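Local coordinates for protein type III secretion system effector HopBA1 (Pseudomonas syringae pv. aptata, PDB 5T09) that acts as a virulence factor recognized by the Arabidopsis resistance protein RBA1, whose self-association it enhances, leading to plant cell death, at residues E55-T66 and H115-A126. Residues are numbered along the deposited sequence; the frame is centred on the assembly and turned at random.
Sequences EHGKLFIPKLIT and HGDAWLDKVSEA
The first turns of helices 60-74 and 117-132 of this EreA/ChaN-like α/β fold run nearly parallel, the axes of these segments 8.2 Å apart at 21°, and the type II turn E55-K58 before the first rests on the W119 indole. G57 CA lies over one face, 3.5 Å from the centroid of the five-membered ring; glycine suits this third turn position, where at phi 100° a side chain would jam against the preceding carbonyl O. V123 CG2 covers the opposite face. With CG anti to the backbone N (chi1 177°), W119 directs NE1 to a water 2.7 Å away that also lies within hydrogen-bonding distance of E55 O, among more acceptors than it has protons for. A second water bridges G57 O and H115 O. Beside them, H56 CB sits 3.6 Å from the H115 ring centroid, almost along its normal, a CH-pi contact. Farther along, the compact ring of P62 is a knob among W119, K122, V123 and A126, while L59 CD2 reaches A118 CB at 3.9 Å. Small A126 lets T66 come close. T66 OG1, beside its own backbone N, bonds back to P62 O at 3.1 Å, and T66 N reaches that oxygen from the opposite face of the carbonyl plane. I65, whose CG2 touches A126 CB, also reaches I52 of strand 49-54, W119 meets F84 and D54, and L120 and S124 pack against helix 101-112.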
ATOM      1  N   GLU A  55      -5.964  -1.009   5.190  1.00 36.78           N
ATOM      2  CA  GLU A  55      -7.311  -1.171   5.726  1.00 39.95           C
ATOM      3  C   GLU A  55      -8.014   0.151   5.445  1.00 39.03           C
ATOM      4  O   GLU A  55      -7.748   1.157   6.111  1.00 42.11           O
ATOM      5  CB  GLU A  55      -7.291  -1.499   7.212  1.00 49.40           C
ATOM      6  CG  GLU A  55      -6.477  -2.731   7.564  1.00 67.13           C
ATOM      7  CD  GLU A  55      -6.613  -3.116   9.024  1.00 71.85           C
ATOM      8  OE1 GLU A  55      -7.693  -2.873   9.608  1.00 65.99           O
ATOM      9  OE2 GLU A  55      -5.636  -3.655   9.588  1.00 68.97           O
ATOM     10  N   HIS A  56      -8.885   0.155   4.441  1.00 37.30           N
ATOM     11  CA  HIS A  56      -9.483   1.401   3.984  1.00 35.69           C
ATOM     12  C   HIS A  56     -10.239   2.064   5.128  1.00 38.23           C
ATOM     13  O   HIS A  56     -11.043   1.426   5.810  1.00 43.79           O
ATOM     14  CB  HIS A  56     -10.426   1.142   2.806  1.00 42.18           C
ATOM     15  CG  HIS A  56      -9.792   0.412   1.663  1.00 38.64           C
ATOM     16  ND1 HIS A  56      -8.482   0.608   1.283  1.00 38.37           N
ATOM     17  CD2 HIS A  56     -10.294  -0.518   0.815  1.00 37.96           C
ATOM     18  CE1 HIS A  56      -8.205  -0.167   0.249  1.00 37.66           C
ATOM     19  NE2 HIS A  56      -9.287  -0.860  -0.054  1.00 39.41           N
ATOM     20  N   GLY A  57      -9.968   3.347   5.344  1.00 40.04           N
ATOM     21  CA  GLY A  57     -10.652   4.125   6.353  1.00 42.86           C
ATOM     22  C   GLY A  57      -9.882   4.308   7.643  1.00 44.90           C
ATOM     23  O   GLY A  57     -10.274   5.146   8.464  1.00 44.43           O
ATOM     24  N   LYS A  58      -8.798   3.564   7.844  1.00 38.38           N
ATOM     25  CA  LYS A  58      -8.050   3.610   9.094  1.00 39.30           C
ATOM     26  C   LYS A  58      -6.964   4.674   8.988  1.00 39.78           C
ATOM     27  O   LYS A  58      -6.067   4.572   8.145  1.00 41.33           O
ATOM     28  CB  LYS A  58      -7.451   2.241   9.411  1.00 40.34           C
ATOM     29  CG  LYS A  58      -8.487   1.140   9.615  1.00 40.75           C
ATOM     30  CD  LYS A  58      -9.428   1.443  10.775  1.00 45.54           C
ATOM     31  CE  LYS A  58     -10.379   0.284  11.020  1.00 47.86           C
ATOM     32  NZ  LYS A  58     -11.312   0.550  12.142  1.00 51.06           N
ATOM     33  N   LEU A  59      -7.048   5.687   9.855  1.00 41.83           N
ATOM     34  CA  LEU A  59      -6.164   6.846   9.766  1.00 42.03           C
ATOM     35  C   LEU A  59      -4.707   6.487  10.042  1.00 46.75           C
ATOM     36  O   LEU A  59      -3.800   7.135   9.508  1.00 42.62           O
ATOM     37  CB  LEU A  59      -6.630   7.919  10.752  1.00 41.56           C
ATOM     38  CG  LEU A  59      -8.057   8.438  10.545  1.00 53.21           C
ATOM     39  CD1 LEU A  59      -8.552   9.175  11.776  1.00 57.61           C
ATOM     40  CD2 LEU A  59      -8.121   9.342   9.329  1.00 47.53           C
ATOM     41  N   PHE A  60      -4.459   5.472  10.872  1.00 48.63           N
ATOM     42  CA  PHE A  60      -3.093   5.188  11.305  1.00 44.67           C
ATOM     43  C   PHE A  60      -2.167   4.921  10.125  1.00 37.55           C
ATOM     44  O   PHE A  60      -1.002   5.335  10.139  1.00 43.78           O
ATOM     45  CB  PHE A  60      -3.082   3.994  12.260  1.00 51.05           C
ATOM     46  CG  PHE A  60      -1.704   3.517  12.614  1.00 50.92           C
ATOM     47  CD1 PHE A  60      -1.010   4.082  13.674  1.00 54.07           C
ATOM     48  CD2 PHE A  60      -1.097   2.505  11.886  1.00 50.10           C
ATOM     49  CE1 PHE A  60       0.256   3.649  14.000  1.00 55.92           C
ATOM     50  CE2 PHE A  60       0.171   2.067  12.210  1.00 50.66           C
ATOM     51  CZ  PHE A  60       0.849   2.640  13.266  1.00 49.50           C
ATOM     52  N   ILE A  61      -2.657   4.228   9.101  1.00 37.59           N
ATOM     53  CA  ILE A  61      -1.805   3.726   8.025  1.00 42.20           C
ATOM     54  C   ILE A  61      -1.314   4.884   7.161  1.00 46.13           C
ATOM     55  O   ILE A  61      -0.097   5.022   6.970  1.00 44.09           O
ATOM     56  CB  ILE A  61      -2.545   2.654   7.208  1.00 38.50           C
ATOM     57  CG1 ILE A  61      -2.787   1.426   8.095  1.00 42.43           C
ATOM     58  CG2 ILE A  61      -1.745   2.254   5.973  1.00 36.05           C
ATOM     59  CD1 ILE A  61      -3.726   0.394   7.520  1.00 43.46           C
ATOM     60  N   PRO A  62      -2.190   5.733   6.616  1.00 44.45           N
ATOM     61  CA  PRO A  62      -1.683   6.885   5.849  1.00 40.95           C
ATOM     62  C   PRO A  62      -0.864   7.852   6.688  1.00 38.59           C
ATOM     63  O   PRO A  62       0.082   8.456   6.169  1.00 47.90           O
ATOM     64  CB  PRO A  62      -2.961   7.541   5.304  1.00 39.86           C
ATOM     65  CG  PRO A  62      -4.063   7.034   6.166  1.00 45.77           C
ATOM     66  CD  PRO A  62      -3.659   5.649   6.564  1.00 42.06           C
ATOM     67  N   LYS A  63      -1.195   8.023   7.969  1.00 45.18           N
ATOM     68  CA  LYS A  63      -0.362   8.848   8.842  1.00 45.38           C
ATOM     69  C   LYS A  63       1.036   8.262   8.973  1.00 47.95           C
ATOM     70  O   LYS A  63       2.032   8.996   8.968  1.00 46.10           O
ATOM     71  CB  LYS A  63      -1.004   8.979  10.221  1.00 50.28           C
ATOM     72  CG  LYS A  63      -2.116  10.009  10.310  1.00 57.17           C
ATOM     73  CD  LYS A  63      -2.712  10.076  11.719  1.00 58.89           C
ATOM     74  CE  LYS A  63      -1.679  10.481  12.768  1.00 63.75           C
ATOM     75  NZ  LYS A  63      -2.286  10.642  14.122  1.00 64.73           N
ATOM     76  N   LEU A  64       1.129   6.939   9.110  1.00 45.12           N
ATOM     77  CA  LEU A  64       2.434   6.295   9.197  1.00 53.59           C
ATOM     78  C   LEU A  64       3.270   6.580   7.956  1.00 50.01           C
ATOM     79  O   LEU A  64       4.460   6.894   8.059  1.00 52.51           O
ATOM     80  CB  LEU A  64       2.258   4.788   9.391  1.00 45.83           C
ATOM     81  CG  LEU A  64       3.539   3.952   9.330  1.00 49.80           C
ATOM     82  CD1 LEU A  64       4.531   4.413  10.386  1.00 47.09           C
ATOM     83  CD2 LEU A  64       3.214   2.477   9.498  1.00 51.60           C
ATOM     84  N   ILE A  65       2.665   6.481   6.771  1.00 52.46           N
ATOM     85  CA  ILE A  65       3.410   6.718   5.538  1.00 45.51           C
ATOM     86  C   ILE A  65       3.880   8.167   5.472  1.00 48.68           C
ATOM     87  O   ILE A  65       5.025   8.446   5.099  1.00 47.43           O
ATOM     88  CB  ILE A  65       2.554   6.329   4.320  1.00 45.43           C
ATOM     89  CG1 ILE A  65       2.312   4.814   4.328  1.00 45.70           C
ATOM     90  CG2 ILE A  65       3.233   6.751   3.019  1.00 43.42           C
ATOM     91  CD1 ILE A  65       1.352   4.315   3.262  1.00 49.45           C
ATOM     92  N   THR A  66       3.009   9.110   5.835  1.00 48.95           N
ATOM     93  CA  THR A  66       3.405  10.517   5.868  1.00 53.75           C
ATOM     94  C   THR A  66       4.659  10.716   6.711  1.00 62.72           C
ATOM     95  O   THR A  66       5.608  11.389   6.291  1.00 66.50           O
ATOM     96  CB  THR A  66       2.255  11.372   6.411  1.00 51.07           C
ATOM     97  OG1 THR A  66       1.131  11.292   5.525  1.00 49.20           O
ATOM     98  CG2 THR A  66       2.675  12.836   6.556  1.00 54.55           C
ATOM     99  N   HIS A 115     -14.784   6.094   1.821  1.00 45.78           N
ATOM    100  CA  HIS A 115     -14.153   5.553   3.018  1.00 43.49           C
ATOM    101  C   HIS A 115     -13.797   6.618   4.048  1.00 43.64           C
ATOM    102  O   HIS A 115     -13.054   6.322   4.990  1.00 44.86           O
ATOM    103  CB  HIS A 115     -12.898   4.765   2.639  1.00 41.11           C
ATOM    104  CG  HIS A 115     -13.187   3.512   1.871  1.00 44.24           C
ATOM    105  ND1 HIS A 115     -13.799   2.417   2.442  1.00 43.07           N
ATOM    106  CD2 HIS A 115     -12.942   3.176   0.584  1.00 45.23           C
ATOM    107  CE1 HIS A 115     -13.930   1.465   1.536  1.00 43.17           C
ATOM    108  NE2 HIS A 115     -13.418   1.901   0.399  1.00 44.00           N
ATOM    109  N   GLY A 116     -14.310   7.835   3.904  1.00 43.00           N
ATOM    110  CA  GLY A 116     -14.198   8.812   4.987  1.00 44.33           C
ATOM    111  C   GLY A 116     -13.427  10.046   4.573  1.00 38.64           C
ATOM    112  O   GLY A 116     -12.364   9.977   3.955  1.00 45.51           O
ATOM    113  N   ASP A 117     -13.976  11.209   4.931  1.00 45.49           N
ATOM    114  CA  ASP A 117     -13.338  12.472   4.576  1.00 45.57           C
ATOM    115  C   ASP A 117     -11.970  12.601   5.239  1.00 50.13           C
ATOM    116  O   ASP A 117     -10.973  12.917   4.579  1.00 47.88           O
ATOM    117  CB  ASP A 117     -14.238  13.639   4.968  1.00 43.21           C
ATOM    118  CG  ASP A 117     -13.669  14.977   4.551  1.00 51.04           C
ATOM    119  OD1 ASP A 117     -13.860  15.363   3.379  1.00 53.81           O
ATOM    120  OD2 ASP A 117     -13.032  15.643   5.394  1.00 57.82           O
ATOM    121  N   ALA A 118     -11.905  12.361   6.550  1.00 48.62           N
ATOM    122  CA  ALA A 118     -10.633  12.450   7.260  1.00 47.31           C
ATOM    123  C   ALA A 118      -9.605  11.508   6.655  1.00 39.68           C
ATOM    124  O   ALA A 118      -8.461  11.897   6.389  1.00 43.70           O
ATOM    125  CB  ALA A 118     -10.837  12.132   8.740  1.00 47.54           C
ATOM    126  N   TRP A 119      -9.997  10.254   6.434  1.00 42.38           N
ATOM    127  CA  TRP A 119      -9.082   9.282   5.855  1.00 42.03           C
ATOM    128  C   TRP A 119      -8.619   9.720   4.470  1.00 37.05           C
ATOM    129  O   TRP A 119      -7.426   9.665   4.155  1.00 44.04           O
ATOM    130  CB  TRP A 119      -9.756   7.913   5.799  1.00 38.66           C
ATOM    131  CG  TRP A 119      -8.912   6.858   5.157  1.00 38.10           C
ATOM    132  CD1 TRP A 119      -7.901   6.149   5.734  1.00 36.68           C
ATOM    133  CD2 TRP A 119      -9.019   6.387   3.811  1.00 37.82           C
ATOM    134  NE1 TRP A 119      -7.366   5.265   4.827  1.00 37.65           N
ATOM    135  CE2 TRP A 119      -8.039   5.390   3.639  1.00 36.68           C
ATOM    136  CE3 TRP A 119      -9.852   6.709   2.735  1.00 43.47           C
ATOM    137  CZ2 TRP A 119      -7.867   4.714   2.436  1.00 36.66           C
ATOM    138  CZ3 TRP A 119      -9.679   6.038   1.537  1.00 45.22           C
ATOM    139  CH2 TRP A 119      -8.696   5.053   1.399  1.00 42.08           C
ATOM    140  N   LEU A 120      -9.553  10.169   3.626  1.00 43.09           N
ATOM    141  CA  LEU A 120      -9.163  10.639   2.301  1.00 42.88           C
ATOM    142  C   LEU A 120      -8.199  11.811   2.408  1.00 40.29           C
ATOM    143  O   LEU A 120      -7.265  11.934   1.606  1.00 41.56           O
ATOM    144  CB  LEU A 120     -10.393  11.036   1.485  1.00 41.79           C
ATOM    145  CG  LEU A 120     -10.108  11.290  -0.001  1.00 49.83           C
ATOM    146  CD1 LEU A 120      -9.771   9.982  -0.708  1.00 57.74           C
ATOM    147  CD2 LEU A 120     -11.270  11.980  -0.692  1.00 57.23           C
ATOM    148  N   ASP A 121      -8.407  12.686   3.393  1.00 42.87           N
ATOM    149  CA  ASP A 121      -7.463  13.774   3.627  1.00 47.28           C
ATOM    150  C   ASP A 121      -6.086  13.231   3.993  1.00 42.03           C
ATOM    151  O   ASP A 121      -5.064  13.686   3.464  1.00 48.85           O
ATOM    152  CB  ASP A 121      -7.993  14.692   4.730  1.00 65.11           C
ATOM    153  CG  ASP A 121      -7.104  15.896   4.962  1.00 81.68           C
ATOM    154  OD1 ASP A 121      -6.162  15.793   5.776  1.00 97.96           O
ATOM    155  OD2 ASP A 121      -7.348  16.945   4.332  1.00 82.94           O
ATOM    156  N   LYS A 122      -6.038  12.251   4.902  1.00 44.54           N
ATOM    157  CA  LYS A 122      -4.753  11.691   5.314  1.00 41.38           C
ATOM    158  C   LYS A 122      -4.091  10.927   4.173  1.00 40.23           C
ATOM    159  O   LYS A 122      -2.864  10.973   4.017  1.00 41.14           O
ATOM    160  CB  LYS A 122      -4.932  10.784   6.532  1.00 43.97           C
ATOM    161  CG  LYS A 122      -5.324  11.519   7.813  1.00 51.87           C
ATOM    162  CD  LYS A 122      -4.264  12.538   8.205  1.00 59.18           C
ATOM    163  CE  LYS A 122      -4.439  13.034   9.632  1.00 64.70           C
ATOM    164  NZ  LYS A 122      -3.346  13.977  10.009  1.00 64.24           N
ATOM    165  N   VAL A 123      -4.878  10.210   3.369  1.00 40.45           N
ATOM    166  CA  VAL A 123      -4.316   9.544   2.197  1.00 37.59           C
ATOM    167  C   VAL A 123      -3.686  10.572   1.268  1.00 39.67           C
ATOM    168  O   VAL A 123      -2.566  10.393   0.780  1.00 39.30           O
ATOM    169  CB  VAL A 123      -5.397   8.718   1.474  1.00 35.99           C
ATOM    170  CG1 VAL A 123      -4.865   8.172   0.145  1.00 35.40           C
ATOM    171  CG2 VAL A 123      -5.866   7.576   2.354  1.00 34.98           C
ATOM    172  N   SER A 124      -4.400  11.671   1.013  1.00 41.20           N
ATOM    173  CA  SER A 124      -3.861  12.717   0.150  1.00 41.49           C
ATOM    174  C   SER A 124      -2.582  13.307   0.730  1.00 43.45           C
ATOM    175  O   SER A 124      -1.609  13.533  -0.000  1.00 47.16           O
ATOM    176  CB  SER A 124      -4.909  13.808  -0.060  1.00 51.00           C
ATOM    177  OG  SER A 124      -6.093  13.264  -0.620  1.00 47.59           O
ATOM    178  N   GLU A 125      -2.559  13.565   2.041  1.00 44.29           N
ATOM    179  CA  GLU A 125      -1.340  14.072   2.665  1.00 46.56           C
ATOM    180  C   GLU A 125      -0.184  13.096   2.481  1.00 46.10           C
ATOM    181  O   GLU A 125       0.956  13.508   2.232  1.00 48.02           O
ATOM    182  CB  GLU A 125      -1.572  14.346   4.153  1.00 47.56           C
ATOM    183  CG  GLU A 125      -0.389  15.021   4.837  1.00 55.55           C
ATOM    184  CD  GLU A 125      -0.572  15.173   6.339  1.00 64.97           C
ATOM    185  OE1 GLU A 125      -1.340  14.389   6.936  1.00 59.66           O
ATOM    186  OE2 GLU A 125       0.061  16.081   6.923  1.00 72.41           O
ATOM    187  N   ALA A 126      -0.456  11.794   2.597  1.00 43.83           N
ATOM    188  CA  ALA A 126       0.607  10.801   2.465  1.00 43.48           C
ATOM    189  C   ALA A 126       1.172  10.779   1.050  1.00 43.42           C
ATOM    190  O   ALA A 126       2.394  10.723   0.864  1.00 44.72           O
ATOM    191  CB  ALA A 126       0.085   9.419   2.855  1.00 41.27           C
TER
HETATM  192  O   HOH W   1      -5.706   3.213   5.408  1.00 34.82           O
HETATM  193  O   HOH W   2     -12.719   6.570   7.840  1.00 44.65           O